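PDB 4XH7: multiple PDZ domain protein from Mus musculus, which probably acts as a multivalent scaffold in signalling, its fourth PDZ domain, the part crystallised here, being of a fold that commonly binds C-terminal peptides. Local coordinates for residues L77-G81 / I82-G86. Sequence-based numbering, arbitrary orientation.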
loop_
_atom_site.group_PDB
_atom_site.type_symbol
_atom_site.label_atom_id
_atom_site.label_comp_id
_atom_site.label_asym_id
_atom_site.label_seq_id
_atom_site.Cartn_x
_atom_site.Cartn_y
_atom_site.Cartn_z
ATOM N N LEU A 77 -3.054 0.754 3.551
ATOM C CA LEU A 77 -4.401 1.349 3.607
ATOM C C LEU A 77 -5.398 0.836 2.563
ATOM O O LEU A 77 -6.557 0.571 2.896
ATOM C CB LEU A 77 -4.331 2.878 3.488
ATOM C CG LEU A 77 -3.493 3.544 4.578
ATOM C CD1 LEU A 77 -3.379 5.033 4.264
ATOM C CD2 LEU A 77 -4.075 3.289 5.978
ATOM N N GLU A 78 -4.955 0.690 1.319
ATOM C CA GLU A 78 -5.840 0.394 0.202
ATOM C C GLU A 78 -5.026 -0.252 -0.924
ATOM O O GLU A 78 -3.850 0.100 -1.141
ATOM C CB GLU A 78 -6.511 1.676 -0.295
ATOM C CG GLU A 78 -7.482 1.461 -1.436
ATOM C CD GLU A 78 -8.020 2.783 -1.992
ATOM O OE1 GLU A 78 -7.769 3.056 -3.185
ATOM O OE2 GLU A 78 -8.719 3.500 -1.245
ATOM N N VAL A 79 -5.611 -1.215 -1.642
ATOM C CA VAL A 79 -4.893 -1.733 -2.837
ATOM C C VAL A 79 -5.926 -1.843 -3.946
ATOM O O VAL A 79 -6.992 -2.430 -3.712
ATOM C CB VAL A 79 -4.229 -3.125 -2.630
ATOM C CG1 VAL A 79 -2.952 -3.013 -1.816
ATOM C CG2 VAL A 79 -5.175 -4.123 -1.961
ATOM N N ASN A 80 -5.635 -1.286 -5.122
ATOM C CA ASN A 80 -6.593 -1.310 -6.241
ATOM C C ASN A 80 -8.040 -0.981 -5.825
ATOM O O ASN A 80 -9.002 -1.671 -6.225
ATOM C CB ASN A 80 -6.544 -2.669 -6.929
ATOM C CG ASN A 80 -5.307 -2.814 -7.768
ATOM O OD1 ASN A 80 -4.465 -1.906 -7.788
ATOM N ND2 ASN A 80 -5.183 -3.928 -8.484
ATOM N N GLY A 81 -8.172 0.057 -5.009
ATOM C CA GLY A 81 -9.473 0.532 -4.568
ATOM C C GLY A 81 -10.136 -0.233 -3.442
ATOM O O GLY A 81 -11.193 0.181 -2.964
ATOM N N ILE A 82 -9.518 -1.330 -3.006
ATOM C CA ILE A 82 -10.059 -2.174 -1.943
ATOM C C ILE A 82 -9.472 -1.770 -0.582
ATOM O O ILE A 82 -8.243 -1.720 -0.396
ATOM C CB ILE A 82 -9.732 -3.645 -2.205
ATOM C CG1 ILE A 82 -10.262 -4.081 -3.584
ATOM C CG2 ILE A 82 -10.244 -4.538 -1.075
ATOM C CD1 ILE A 82 -9.616 -5.343 -4.110
ATOM N N ASN A 83 -10.337 -1.485 0.371
ATOM C CA ASN A 83 -9.880 -1.045 1.685
ATOM C C ASN A 83 -9.148 -2.127 2.460
ATOM O O ASN A 83 -9.596 -3.281 2.491
ATOM C CB ASN A 83 -11.077 -0.590 2.530
ATOM C CG ASN A 83 -10.653 -0.165 3.912
ATOM O OD1 ASN A 83 -10.003 0.856 4.048
ATOM N ND2 ASN A 83 -10.963 -0.971 4.943
ATOM N N LEU A 84 -8.043 -1.749 3.109
ATOM C CA LEU A 84 -7.368 -2.658 4.008
ATOM C C LEU A 84 -7.384 -2.172 5.454
ATOM O O LEU A 84 -7.235 -2.978 6.380
ATOM C CB LEU A 84 -5.907 -2.871 3.554
ATOM C CG LEU A 84 -5.713 -3.429 2.149
ATOM C CD1 LEU A 84 -4.212 -3.369 1.782
ATOM C CD2 LEU A 84 -6.233 -4.839 2.082
ATOM N N LEU A 85 -7.511 -0.856 5.677
ATOM C CA LEU A 85 -7.469 -0.336 7.037
ATOM C C LEU A 85 -8.589 -0.882 7.911
ATOM O O LEU A 85 -9.757 -0.818 7.558
ATOM C CB LEU A 85 -7.526 1.199 7.015
ATOM C CG LEU A 85 -7.528 1.856 8.401
ATOM C CD1 LEU A 85 -6.222 1.520 9.149
ATOM C CD2 LEU A 85 -7.674 3.347 8.232
ATOM N N GLY A 86 -8.220 -1.467 9.043
ATOM C CA GLY A 86 -9.214 -1.928 9.995
ATOM C C GLY A 86 -9.818 -3.281 9.666
ATOM O O GLY A 86 -10.706 -3.737 10.402
#
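Val79 and Ile82 pair through both their backbone groups, Ile82 N to Val79 O at 2.8 Å and Val79 N to Ile82 O at 3.0 Å, closing a beta-hairpin whose two-residue loop, Asn80 and Gly81, makes a type I' turn. Farther from the turn, Leu77 O takes two N-H groups from one face of its carbonyl: Leu84 N at 2.8 Å, nearly straight (162°), and Leu85 N at 3.3 Å, more bent. Asn83, its CG anti to the backbone N (chi1 178°), donates a hydrogen bond from ND2 to Leu85 O at 2.9 Å, with that oxygen close to its amide plane, and ND2 is also hydrogen-bonded to Glu87 OE1. With an alanine in place of Asn83, Leu85 O and Glu87 would probably both lose the donor they share, and the chain after the short strand could move more freely. On the sheet face shared by Val79 and Ile82, Leu84 CD1 lies 3.8 Å from Val79 CG1, the two side chains crossing roughly at right angles against helix 89-97, where Ile95 touches both. Leu77 and Leu85 lie side by side, CD2 of Leu77 4.2 Å from CB of Leu85. Backbone bonds thus set the hairpin's register, while Val79 and Leu84 pack this edge of the PDZ sheet against helix 89-97 and Leu77 and Leu85 touch Trp18 and Met22 of helix 5-22.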